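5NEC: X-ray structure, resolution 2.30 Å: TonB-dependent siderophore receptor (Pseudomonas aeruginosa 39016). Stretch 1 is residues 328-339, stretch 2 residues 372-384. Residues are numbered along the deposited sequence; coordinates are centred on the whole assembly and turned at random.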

ATOM      1  N   VAL A 328      19.399 -22.605 -13.898  1.00 38.32           N
ATOM      2  CA  VAL A 328      19.153 -21.487 -12.972  1.00 37.76           C
ATOM      3  C   VAL A 328      19.907 -21.706 -11.662  1.00 35.62           C
ATOM      4  O   VAL A 328      19.683 -22.715 -10.994  1.00 36.60           O
ATOM      5  CB  VAL A 328      17.646 -21.367 -12.651  1.00 37.99           C
ATOM      6  CG1 VAL A 328      17.395 -20.325 -11.571  1.00 38.69           C
ATOM      7  CG2 VAL A 328      16.839 -21.046 -13.912  1.00 38.43           C
ATOM      8  N   TRP A 329      20.747 -20.749 -11.281  1.00 32.98           N
ATOM      9  CA  TRP A 329      21.335 -20.737  -9.938  1.00 33.63           C
ATOM     10  C   TRP A 329      20.295 -20.235  -8.909  1.00 33.22           C
ATOM     11  O   TRP A 329      19.715 -19.160  -9.084  1.00 32.74           O
ATOM     12  CB  TRP A 329      22.570 -19.849  -9.920  1.00 34.07           C
ATOM     13  CG  TRP A 329      23.151 -19.600  -8.588  1.00 33.90           C
ATOM     14  CD1 TRP A 329      23.425 -20.520  -7.638  1.00 34.28           C
ATOM     15  CD2 TRP A 329      23.555 -18.334  -8.063  1.00 34.38           C
ATOM     16  NE1 TRP A 329      23.998 -19.907  -6.534  1.00 35.89           N
ATOM     17  CE2 TRP A 329      24.079 -18.561  -6.771  1.00 34.79           C
ATOM     18  CE3 TRP A 329      23.526 -17.028  -8.558  1.00 35.40           C
ATOM     19  CZ2 TRP A 329      24.562 -17.531  -5.960  1.00 34.16           C
ATOM     20  CZ3 TRP A 329      24.030 -15.995  -7.761  1.00 35.20           C
ATOM     21  CH2 TRP A 329      24.539 -16.264  -6.468  1.00 35.08           C
ATOM     22  N   ARG A 330      20.043 -21.035  -7.877  1.00 33.95           N
ATOM     23  CA  ARG A 330      19.133 -20.650  -6.784  1.00 35.84           C
ATOM     24  C   ARG A 330      19.854 -19.761  -5.786  1.00 36.38           C
ATOM     25  O   ARG A 330      20.314 -20.198  -4.745  1.00 37.76           O
ATOM     26  CB  ARG A 330      18.563 -21.864  -6.078  1.00 35.34           C
ATOM     27  CG  ARG A 330      17.545 -22.588  -6.929  1.00 36.28           C
ATOM     28  CD  ARG A 330      17.197 -23.902  -6.266  1.00 36.36           C
ATOM     29  NE  ARG A 330      16.048 -24.582  -6.851  1.00 35.11           N
ATOM     30  CZ  ARG A 330      15.913 -25.908  -6.948  1.00 34.89           C
ATOM     31  NH1 ARG A 330      16.877 -26.733  -6.544  1.00 35.76           N
ATOM     32  NH2 ARG A 330      14.816 -26.422  -7.496  1.00 34.53           N
ATOM     33  N   ARG A 331      19.969 -18.497  -6.146  1.00 38.56           N
ATOM     34  CA  ARG A 331      20.551 -17.524  -5.251  1.00 41.13           C
ATOM     35  C   ARG A 331      19.566 -17.291  -4.098  1.00 40.37           C
ATOM     36  O   ARG A 331      18.325 -17.263  -4.245  1.00 38.06           O
ATOM     37  CB  ARG A 331      20.918 -16.225  -5.959  1.00 44.38           C
ATOM     38  CG  ARG A 331      20.384 -14.935  -5.402  1.00 47.81           C
ATOM     39  CD  ARG A 331      21.060 -14.365  -4.178  1.00 49.00           C
ATOM     40  NE  ARG A 331      21.083 -12.916  -4.392  1.00 51.66           N
ATOM     41  CZ  ARG A 331      21.246 -11.960  -3.484  1.00 52.26           C
ATOM     42  NH1 ARG A 331      21.450 -12.226  -2.197  1.00 53.80           N
ATOM     43  NH2 ARG A 331      21.212 -10.709  -3.895  1.00 55.08           N
ATOM     44  N   GLN A 332      20.169 -17.096  -2.957  1.00 38.97           N
ATOM     45  CA  GLN A 332      19.509 -17.054  -1.698  1.00 40.37           C
ATOM     46  C   GLN A 332      19.543 -15.603  -1.267  1.00 40.23           C
ATOM     47  O   GLN A 332      20.583 -14.968  -1.305  1.00 38.65           O
ATOM     48  CB  GLN A 332      20.310 -17.972  -0.781  1.00 42.72           C
ATOM     49  CG  GLN A 332      20.140 -17.772   0.674  1.00 44.77           C
ATOM     50  CD  GLN A 332      20.841 -16.562   1.222  1.00 43.18           C
ATOM     51  OE1 GLN A 332      20.176 -15.722   1.817  1.00 45.58           O
ATOM     52  NE2 GLN A 332      22.142 -16.437   1.017  1.00 40.91           N
ATOM     53  N   ASN A 333      18.403 -15.059  -0.880  1.00 41.77           N
ATOM     54  CA  ASN A 333      18.389 -13.751  -0.245  1.00 41.63           C
ATOM     55  C   ASN A 333      17.618 -13.861   1.049  1.00 41.26           C
ATOM     56  O   ASN A 333      16.773 -14.756   1.210  1.00 39.82           O
ATOM     57  CB  ASN A 333      17.754 -12.720  -1.161  1.00 42.70           C
ATOM     58  CG  ASN A 333      18.292 -11.309  -0.929  1.00 45.13           C
ATOM     59  OD1 ASN A 333      18.911 -11.001   0.097  1.00 42.82           O
ATOM     60  ND2 ASN A 333      18.067 -10.446  -1.899  1.00 46.90           N
ATOM     61  N   ASN A 334      17.936 -12.977   1.989  1.00 41.72           N
ATOM     62  CA  ASN A 334      17.348 -13.064   3.317  1.00 42.73           C
ATOM     63  C   ASN A 334      17.360 -11.749   4.061  1.00 46.97           C
ATOM     64  O   ASN A 334      18.112 -10.822   3.734  1.00 44.17           O
ATOM     65  CB  ASN A 334      18.063 -14.125   4.157  1.00 41.19           C
ATOM     66  CG  ASN A 334      19.444 -13.699   4.577  1.00 41.65           C
ATOM     67  OD1 ASN A 334      19.604 -12.890   5.486  1.00 44.11           O
ATOM     68  ND2 ASN A 334      20.455 -14.255   3.940  1.00 39.11           N
ATOM     69  N   ARG A 335      16.513 -11.699   5.084  1.00 53.03           N
ATOM     70  CA  ARG A 335      16.487 -10.586   6.014  1.00 55.79           C
ATOM     71  C   ARG A 335      15.876 -11.009   7.355  1.00 52.04           C
ATOM     72  O   ARG A 335      14.836 -11.676   7.404  1.00 47.08           O
ATOM     73  CB  ARG A 335      15.712  -9.423   5.429  1.00 63.35           C
ATOM     74  CG  ARG A 335      15.906  -8.143   6.230  1.00 73.82           C
ATOM     75  CD  ARG A 335      15.442  -6.889   5.507  1.00 81.28           C
ATOM     76  NE  ARG A 335      14.323  -7.142   4.593  1.00 86.86           N
ATOM     77  CZ  ARG A 335      13.075  -7.455   4.955  1.00 89.29           C
ATOM     78  NH1 ARG A 335      12.725  -7.591   6.237  1.00 89.68           N
ATOM     79  NH2 ARG A 335      12.173  -7.664   4.011  1.00 89.65           N
ATOM     80  N   VAL A 336      16.571 -10.650   8.429  1.00 49.17           N
ATOM     81  CA  VAL A 336      16.055 -10.756   9.777  1.00 49.49           C
ATOM     82  C   VAL A 336      16.029  -9.351  10.351  1.00 49.57           C
ATOM     83  O   VAL A 336      17.047  -8.664  10.365  1.00 50.22           O
ATOM     84  CB  VAL A 336      16.895 -11.679  10.656  1.00 47.52           C
ATOM     85  CG1 VAL A 336      16.292 -11.747  12.049  1.00 46.96           C
ATOM     86  CG2 VAL A 336      16.977 -13.066  10.002  1.00 47.99           C
ATOM     87  N   SER A 337      14.863  -8.940  10.824  1.00 48.84           N
ATOM     88  CA  SER A 337      14.646  -7.565  11.179  1.00 50.90           C
ATOM     89  C   SER A 337      13.745  -7.438  12.413  1.00 49.85           C
ATOM     90  O   SER A 337      12.777  -8.169  12.529  1.00 49.96           O
ATOM     91  CB  SER A 337      14.025  -6.889   9.973  1.00 53.41           C
ATOM     92  OG  SER A 337      13.740  -5.531  10.208  1.00 57.36           O
ATOM     93  N   THR A 338      14.083  -6.539  13.340  1.00 48.52           N
ATOM     94  CA  THR A 338      13.172  -6.165  14.434  1.00 48.84           C
ATOM     95  C   THR A 338      13.086  -4.668  14.507  1.00 48.34           C
ATOM     96  O   THR A 338      14.103  -3.999  14.446  1.00 48.71           O
ATOM     97  CB  THR A 338      13.609  -6.698  15.818  1.00 50.51           C
ATOM     98  OG1 THR A 338      13.641  -8.118  15.778  1.00 51.63           O
ATOM     99  CG2 THR A 338      12.612  -6.292  16.924  1.00 51.29           C
ATOM    100  N   THR A 339      11.877  -4.143  14.648  1.00 47.52           N
ATOM    101  CA  THR A 339      11.679  -2.706  14.733  1.00 50.78           C
ATOM    102  C   THR A 339      10.709  -2.375  15.859  1.00 50.52           C
ATOM    103  O   THR A 339       9.705  -3.049  16.047  1.00 52.57           O
ATOM    104  CB  THR A 339      11.170  -2.114  13.395  1.00 53.96           C
ATOM    105  OG1 THR A 339      12.109  -2.411  12.360  1.00 57.89           O
ATOM    106  CG2 THR A 339      11.058  -0.623  13.459  1.00 55.53           C
ATOM    107  N   SER A 372      15.738   0.066  15.181  1.00 49.85           N
ATOM    108  CA  SER A 372      15.734  -1.062  14.254  1.00 51.10           C
ATOM    109  C   SER A 372      17.000  -1.886  14.397  1.00 49.70           C
ATOM    110  O   SER A 372      18.068  -1.361  14.683  1.00 50.14           O
ATOM    111  CB  SER A 372      15.491  -0.616  12.814  1.00 50.30           C
ATOM    112  OG  SER A 372      16.612   0.020  12.290  1.00 52.24           O
ATOM    113  N   LYS A 373      16.846  -3.189  14.224  1.00 48.15           N
ATOM    114  CA  LYS A 373      17.945  -4.131  14.253  1.00 49.73           C
ATOM    115  C   LYS A 373      17.877  -4.927  12.970  1.00 47.74           C
ATOM    116  O   LYS A 373      16.925  -5.663  12.786  1.00 45.96           O
ATOM    117  CB  LYS A 373      17.804  -5.055  15.457  1.00 51.33           C
ATOM    118  CG  LYS A 373      17.765  -4.295  16.762  1.00 55.99           C
ATOM    119  CD  LYS A 373      17.850  -5.231  17.973  1.00 60.21           C
ATOM    120  CE  LYS A 373      18.417  -4.525  19.217  1.00 63.83           C
ATOM    121  NZ  LYS A 373      17.373  -4.239  20.250  1.00 65.90           N
ATOM    122  N   ARG A 374      18.870  -4.765  12.092  1.00 48.36           N
ATOM    123  CA  ARG A 374      18.943  -5.539  10.839  1.00 49.58           C
ATOM    124  C   ARG A 374      20.049  -6.598  10.912  1.00 46.37           C
ATOM    125  O   ARG A 374      21.207  -6.272  11.093  1.00 46.41           O
ATOM    126  CB  ARG A 374      19.126  -4.620   9.616  1.00 55.65           C
ATOM    127  CG  ARG A 374      18.939  -5.377   8.278  1.00 64.99           C
ATOM    128  CD  ARG A 374      19.083  -4.573   6.984  1.00 71.40           C
ATOM    129  NE  ARG A 374      20.351  -3.826   6.883  1.00 76.85           N
ATOM    130  CZ  ARG A 374      21.531  -4.303   6.467  1.00 80.21           C
ATOM    131  NH1 ARG A 374      21.684  -5.575   6.096  1.00 83.41           N
ATOM    132  NH2 ARG A 374      22.591  -3.485   6.436  1.00 82.26           N
ATOM    133  N   ASP A 375      19.684  -7.868  10.789  1.00 45.09           N
ATOM    134  CA  ASP A 375      20.648  -8.976  10.746  1.00 44.37           C
ATOM    135  C   ASP A 375      20.349  -9.827   9.493  1.00 41.86           C
ATOM    136  O   ASP A 375      19.686  -9.362   8.595  1.00 41.45           O
ATOM    137  CB  ASP A 375      20.568  -9.788  12.053  1.00 44.24           C
ATOM    138  CG  ASP A 375      21.855 -10.618  12.330  1.00 44.83           C
ATOM    139  OD1 ASP A 375      22.966 -10.056  12.273  1.00 46.68           O
ATOM    140  OD2 ASP A 375      21.755 -11.844  12.603  1.00 42.77           O
ATOM    141  N   GLY A 376      20.862 -11.045   9.416  1.00 42.59           N
ATOM    142  CA  GLY A 376      20.588 -11.940   8.311  1.00 42.55           C
ATOM    143  C   GLY A 376      21.132 -13.331   8.571  1.00 42.90           C
ATOM    144  O   GLY A 376      21.444 -13.666   9.704  1.00 42.14           O
ATOM    145  N   TYR A 377      21.238 -14.128   7.511  1.00 41.28           N
ATOM    146  CA  TYR A 377      21.760 -15.483   7.555  1.00 41.46           C
ATOM    147  C   TYR A 377      22.991 -15.586   6.651  1.00 41.98           C
ATOM    148  O   TYR A 377      23.156 -14.792   5.753  1.00 42.12           O
ATOM    149  CB  TYR A 377      20.718 -16.489   7.055  1.00 41.29           C
ATOM    150  CG  TYR A 377      19.494 -16.636   7.914  1.00 40.37           C
ATOM    151  CD1 TYR A 377      19.482 -17.500   9.020  1.00 41.09           C
ATOM    152  CD2 TYR A 377      18.330 -15.934   7.623  1.00 41.34           C
ATOM    153  CE1 TYR A 377      18.355 -17.646   9.820  1.00 40.18           C
ATOM    154  CE2 TYR A 377      17.195 -16.068   8.414  1.00 42.41           C
ATOM    155  CZ  TYR A 377      17.216 -16.920   9.515  1.00 41.94           C
ATOM    156  OH  TYR A 377      16.080 -17.056  10.271  1.00 42.17           O
ATOM    157  N   ILE A 378      23.855 -16.556   6.931  1.00 42.84           N
ATOM    158  CA  ILE A 378      24.965 -16.938   6.092  1.00 41.53           C
ATOM    159  C   ILE A 378      24.592 -18.297   5.545  1.00 40.04           C
ATOM    160  O   ILE A 378      24.326 -19.207   6.314  1.00 39.08           O
ATOM    161  CB  ILE A 378      26.269 -17.078   6.919  1.00 45.06           C
ATOM    162  CG1 ILE A 378      26.682 -15.743   7.534  1.00 47.95           C
ATOM    163  CG2 ILE A 378      27.413 -17.661   6.088  1.00 44.76           C
ATOM    164  CD1 ILE A 378      27.445 -15.950   8.826  1.00 49.62           C
ATOM    165  N   VAL A 379      24.571 -18.434   4.224  1.00 40.89           N
ATOM    166  CA  VAL A 379      24.017 -19.627   3.575  1.00 42.44           C
ATOM    167  C   VAL A 379      24.982 -20.129   2.495  1.00 45.18           C
ATOM    168  O   VAL A 379      25.448 -19.356   1.679  1.00 46.22           O
ATOM    169  CB  VAL A 379      22.667 -19.340   2.904  1.00 41.52           C
ATOM    170  CG1 VAL A 379      22.026 -20.625   2.385  1.00 42.31           C
ATOM    171  CG2 VAL A 379      21.716 -18.614   3.854  1.00 43.41           C
ATOM    172  N   ASP A 380      25.268 -21.423   2.488  1.00 46.92           N
ATOM    173  CA  ASP A 380      26.078 -22.013   1.434  1.00 48.50           C
ATOM    174  C   ASP A 380      25.218 -22.317   0.202  1.00 45.42           C
ATOM    175  O   ASP A 380      24.401 -23.244   0.225  1.00 46.69           O
ATOM    176  CB  ASP A 380      26.737 -23.302   1.941  1.00 53.14           C
ATOM    177  CG  ASP A 380      27.779 -23.862   0.977  1.00 55.52           C
ATOM    178  OD1 ASP A 380      28.118 -23.206  -0.051  1.00 55.94           O
ATOM    179  OD2 ASP A 380      28.265 -24.973   1.290  1.00 58.79           O
ATOM    180  N   THR A 381      25.409 -21.534  -0.862  1.00 42.71           N
ATOM    181  CA  THR A 381      24.809 -21.815  -2.165  1.00 42.53           C
ATOM    182  C   THR A 381      25.831 -22.157  -3.293  1.00 42.68           C
ATOM    183  O   THR A 381      25.533 -22.007  -4.479  1.00 43.36           O
ATOM    184  CB  THR A 381      23.946 -20.633  -2.613  1.00 40.90           C
ATOM    185  OG1 THR A 381      24.763 -19.467  -2.657  1.00 39.91           O
ATOM    186  CG2 THR A 381      22.749 -20.435  -1.646  1.00 41.53           C
ATOM    187  N   ASN A 382      27.009 -22.644  -2.919  1.00 41.91           N
ATOM    188  CA  ASN A 382      28.084 -22.912  -3.863  1.00 43.13           C
ATOM    189  C   ASN A 382      27.667 -24.012  -4.845  1.00 43.33           C
ATOM    190  O   ASN A 382      27.328 -25.117  -4.422  1.00 42.19           O
ATOM    191  CB  ASN A 382      29.323 -23.355  -3.088  1.00 44.18           C
ATOM    192  CG  ASN A 382      30.569 -23.476  -3.951  1.00 45.15           C
ATOM    193  OD1 ASN A 382      30.529 -23.545  -5.171  1.00 47.78           O
ATOM    194  ND2 ASN A 382      31.705 -23.481  -3.293  1.00 48.14           N
ATOM    195  N   THR A 383      27.704 -23.704  -6.146  1.00 42.93           N
ATOM    196  CA  THR A 383      27.291 -24.667  -7.183  1.00 43.44           C
ATOM    197  C   THR A 383      28.347 -25.711  -7.516  1.00 41.65           C
ATOM    198  O   THR A 383      28.025 -26.724  -8.122  1.00 41.48           O
ATOM    199  CB  THR A 383      26.933 -23.978  -8.508  1.00 43.32           C
ATOM    200  OG1 THR A 383      28.103 -23.352  -9.060  1.00 43.11           O
ATOM    201  CG2 THR A 383      25.814 -22.959  -8.316  1.00 43.10           C
ATOM    202  N   GLY A 384      29.588 -25.452  -7.128  1.00 42.26           N
ATOM    203  CA  GLY A 384      30.721 -26.289  -7.501  1.00 44.18           C
ATOM    204  C   GLY A 384      31.452 -25.760  -8.727  1.00 44.72           C
ATOM    205  O   GLY A 384      32.553 -26.195  -8.982  1.00 45.50           O
TER

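The two stretches run antiparallel. Strand 328-339 lies beside strand 372-375 with axes 4.7 Å apart, and the backbones pair from V336–D375 to T339–S372. T338 and K373 bond to each other twice: T338 N to K373 O at 3.0 Å, and K373 N to T338 O at 2.9 Å. V336 and D375 repeat this pattern less evenly. D375 N gives a short bond to V336 O, 2.8 Å, whereas the return bond from V336 N to D375 O is weak at 3.4 Å.

Beyond G376 the backbones separate, and side chains fill the gap. The axis of strand 377-379 is 7.9 Å from the first strand at closest approach.

V336 covers the most surface. Its side chain shares a face of the sheet with D375, K373 and T338. V336 CG2 lies 3.4 Å from Y377 CE2, an apolar contact that continues the packing past the last backbone pair.

N334 takes over where backbone pairing ends. Its side-chain amide imitates a peptide group: N334 OD1 accepts from Y377 N at 2.9 Å, and N334 ND2 donates to Y377 O at 3.3 Å. N334 ND2 also donates to Q332 OE1, 2.6 Å away, which ties the two side chains together within their strand. G376 leaves room for this arrangement, since a CB there would clash with N334 OD1.

T381 is second in covered surface. Its side chain points toward the first strand, and T381 CG2 packs 3.6 Å from Q332 CB. Nearby, Q332 CD meets V379 CG2 at 3.5 Å. The backbone of T381 serves W329: NE1 of the W329 indole makes a weak hydrogen bond to T381 O, 3.3 Å, at the ring edge. W329 CD1 also touches T383 CG2 at 3.5 Å, so the indole closes this end of the contact.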